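Ribosomal protein L11 methyltransferase (Lactobacillus delbrueckii subsp. bulgaricus ATCC BAA-365, PDB 3GRZ) probably methylates lysine side chains of ribosomal protein L11 with S-adenosyl-L-methionine, the chain here being its C-terminal methyltransferase part. Local coordinates at residues L163-I168 and I189-S194. Residues are numbered along the deposited sequence; the frame is centred on the assembly and turned at random. Where two conformers were deposited one is given.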
ATOM      1  N   LEU B 163      -6.481  20.592  -0.342  1.00 38.66           N
ATOM      2  CA  LEU B 163      -6.335  22.023  -0.627  1.00 42.52           C
ATOM      3  C   LEU B 163      -4.933  22.544  -0.316  1.00 43.70           C
ATOM      4  O   LEU B 163      -4.500  23.541  -0.891  1.00 44.66           O
ATOM      5  CB  LEU B 163      -7.381  22.834   0.141  1.00 43.58           C
ATOM      6  CG  LEU B 163      -8.855  22.583  -0.209  1.00 48.20           C
ATOM      7  CD1 LEU B 163      -9.787  23.228   0.823  1.00 53.54           C
ATOM      8  CD2 LEU B 163      -9.198  23.058  -1.618  1.00 51.66           C
ATOM      9  N   GLN B 164      -4.229  21.855   0.583  1.00 40.78           N
ATOM     10  CA  GLN B 164      -2.872  22.223   0.974  1.00 39.16           C
ATOM     11  C   GLN B 164      -1.802  21.633   0.057  1.00 37.75           C
ATOM     12  O   GLN B 164      -0.630  22.005   0.145  1.00 35.72           O
ATOM     13  CB  GLN B 164      -2.604  21.767   2.405  1.00 41.66           C
ATOM     14  CG  GLN B 164      -3.591  22.292   3.435  1.00 50.08           C
ATOM     15  CD  GLN B 164      -3.047  23.469   4.237  1.00 67.37           C
ATOM     16  OE1 GLN B 164      -2.334  24.338   3.709  1.00 66.22           O
ATOM     17  NE2 GLN B 164      -3.379  23.497   5.530  1.00 62.71           N
ATOM     18  N   LEU B 165      -2.196  20.709  -0.812  1.00 36.63           N
ATOM     19  CA  LEU B 165      -1.234  20.012  -1.681  1.00 38.65           C
ATOM     20  C   LEU B 165      -0.347  20.882  -2.616  1.00 38.20           C
ATOM     21  O   LEU B 165       0.862  20.654  -2.662  1.00 41.89           O
ATOM     22  CB  LEU B 165      -1.902  18.826  -2.418  1.00 39.22           C
ATOM     23  CG  LEU B 165      -1.045  17.905  -3.300  1.00 37.63           C
ATOM     24  CD1 LEU B 165       0.129  17.255  -2.537  1.00 34.85           C
ATOM     25  CD2 LEU B 165      -1.922  16.860  -3.967  1.00 42.69           C
ATOM     26  N   PRO B 166      -0.922  21.878  -3.341  1.00 40.82           N
ATOM     27  CA  PRO B 166      -0.067  22.811  -4.107  1.00 39.94           C
ATOM     28  C   PRO B 166       1.110  23.432  -3.331  1.00 40.95           C
ATOM     29  O   PRO B 166       2.232  23.424  -3.842  1.00 40.71           O
ATOM     30  CB  PRO B 166      -1.056  23.894  -4.555  1.00 43.46           C
ATOM     31  CG  PRO B 166      -2.338  23.160  -4.716  1.00 43.95           C
ATOM     32  CD  PRO B 166      -2.355  22.172  -3.565  1.00 34.92           C
ATOM     33  N   LYS B 167       0.849  23.923  -2.113  1.00 41.33           N
ATOM     34  CA  LYS B 167       1.890  24.506  -1.261  0.50 43.49           C
ATOM     35  C   LYS B 167       2.956  23.481  -0.883  1.00 42.96           C
ATOM     36  O   LYS B 167       4.145  23.800  -0.883  1.00 41.68           O
ATOM     37  CB  LYS B 167       1.282  25.134   0.000  0.50 47.38           C
ATOM     38  CG  LYS B 167       0.568  26.463  -0.241  0.50 54.69           C
ATOM     39  CD  LYS B 167      -0.254  26.882   0.972  0.50 62.71           C
ATOM     40  CE  LYS B 167       0.502  27.847   1.879  0.50 65.44           C
ATOM     41  NZ  LYS B 167       0.396  29.254   1.398  0.50 66.77           N
ATOM     42  N   ILE B 168       2.519  22.255  -0.567  1.00 38.35           N
ATOM     43  CA  ILE B 168       3.426  21.137  -0.277  1.00 35.41           C
ATOM     44  C   ILE B 168       4.262  20.771  -1.524  1.00 37.99           C
ATOM     45  O   ILE B 168       5.494  20.663  -1.453  1.00 35.65           O
ATOM     46  CB  ILE B 168       2.654  19.884   0.259  1.00 34.78           C
ATOM     47  CG1 ILE B 168       1.883  20.215   1.558  1.00 33.68           C
ATOM     48  CG2 ILE B 168       3.607  18.702   0.452  1.00 32.32           C
ATOM     49  CD1 ILE B 168       2.746  20.467   2.764  1.00 38.91           C
ATOM     50  N   ILE B 189      -4.348  13.351   1.761  1.00 31.21           N
ATOM     51  CA  ILE B 189      -3.292  13.009   0.830  1.00 29.72           C
ATOM     52  C   ILE B 189      -2.124  12.389   1.574  1.00 30.37           C
ATOM     53  O   ILE B 189      -1.743  12.862   2.655  1.00 29.64           O
ATOM     54  CB  ILE B 189      -2.776  14.286   0.079  1.00 33.28           C
ATOM     55  CG1 ILE B 189      -3.932  15.077  -0.552  1.00 35.62           C
ATOM     56  CG2 ILE B 189      -1.704  13.947  -0.944  1.00 28.96           C
ATOM     57  CD1 ILE B 189      -4.468  14.524  -1.827  1.00 43.67           C
ATOM     58  N   GLY B 190      -1.558  11.332   0.992  1.00 27.85           N
ATOM     59  CA  GLY B 190      -0.278  10.778   1.429  1.00 25.62           C
ATOM     60  C   GLY B 190       0.714  10.812   0.282  1.00 32.39           C
ATOM     61  O   GLY B 190       0.339  10.621  -0.872  1.00 29.74           O
ATOM     62  N   LEU B 191       1.982  11.055   0.590  1.00 30.79           N
ATOM     63  CA  LEU B 191       3.024  11.119  -0.441  1.00 33.85           C
ATOM     64  C   LEU B 191       4.237  10.267  -0.120  1.00 32.89           C
ATOM     65  O   LEU B 191       4.732  10.296   1.010  1.00 30.82           O
ATOM     66  CB  LEU B 191       3.515  12.562  -0.630  1.00 27.85           C
ATOM     67  CG  LEU B 191       2.510  13.683  -0.882  1.00 28.88           C
ATOM     68  CD1 LEU B 191       3.243  15.026  -0.784  1.00 31.93           C
ATOM     69  CD2 LEU B 191       1.850  13.522  -2.250  1.00 25.20           C
ATOM     70  N   ALA B 192       4.715   9.530  -1.123  1.00 29.99           N
ATOM     71  CA  ALA B 192       6.033   8.904  -1.081  1.00 27.94           C
ATOM     72  C   ALA B 192       6.986   9.805  -1.866  1.00 30.26           C
ATOM     73  O   ALA B 192       6.707  10.160  -3.017  1.00 30.95           O
ATOM     74  CB  ALA B 192       5.999   7.505  -1.673  1.00 26.66           C
ATOM     75  N   ILE B 193       8.096  10.161  -1.228  1.00 29.73           N
ATOM     76  CA  ILE B 193       8.982  11.233  -1.660  1.00 29.44           C
ATOM     77  C   ILE B 193      10.434  10.737  -1.698  1.00 31.23           C
ATOM     78  O   ILE B 193      10.861   9.972  -0.836  1.00 30.17           O
ATOM     79  CB  ILE B 193       8.850  12.463  -0.704  1.00 25.95           C
ATOM     80  CG1 ILE B 193       7.463  13.106  -0.826  1.00 30.15           C
ATOM     81  CG2 ILE B 193       9.934  13.527  -0.953  1.00 30.23           C
ATOM     82  CD1 ILE B 193       7.022  13.837   0.449  1.00 25.53           C
ATOM     83  N   SER B 194      11.187  11.162  -2.709  1.00 35.06           N
ATOM     84  CA  SER B 194      12.642  10.962  -2.731  1.00 33.63           C
ATOM     85  C   SER B 194      13.327  12.203  -3.306  1.00 37.66           C
ATOM     86  O   SER B 194      12.645  13.143  -3.715  1.00 36.59           O
ATOM     87  CB  SER B 194      13.012   9.702  -3.524  1.00 37.34           C
ATOM     88  OG  SER B 194      12.488   9.743  -4.844  1.00 41.34           O
TER
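L165, in the first turn of helix 165-174, packs against I189 and L191 of strand 188-195. Its CB points at the strand. CG lies anti to the backbone N (chi1 -176°), and the side chain forks there into two methyls with different partners. CD1 touches both strand residues. It meets I189 CG2 at 4.1 Å and L191 CD2 also at 4.1 Å. CD2 is 4.1 Å from I189 CD1. The L165 and I189 side chains cross at about a right angle, and both branches of the isoleucine are touched.

One turn further along the helix, I168 makes a smaller contact. Its branch methyl CG2 sits 3.9 Å from L191 CD1. The gamma carbon of L191 is anti to the carbonyl carbon (chi1 -52°), and its fork spreads to meet two helix residues: CD1 faces I168 and CD2 faces L165. The backbone hydrogen bond from I168 N to Q164 O (3.2 Å) belongs to the helical turn that carries these two side chains.

All four residues are buried, and the contact across the segments is purely apolar. I189 and L191 are two apart in the strand and present their side chains on the same sheet face, the one that the helix covers. This is helix-on-sheet packing in the Rossmann-like methyltransferase fold. Strand 188-195 runs antiparallel between strands 153-161 and 177-185, with backbone hydrogen bonds between I189 and I160 and between G190 and M183. L165 also touches K182 of strand 177-185, while I168 packs against A135 and L139 of the neighbouring helix 135-145.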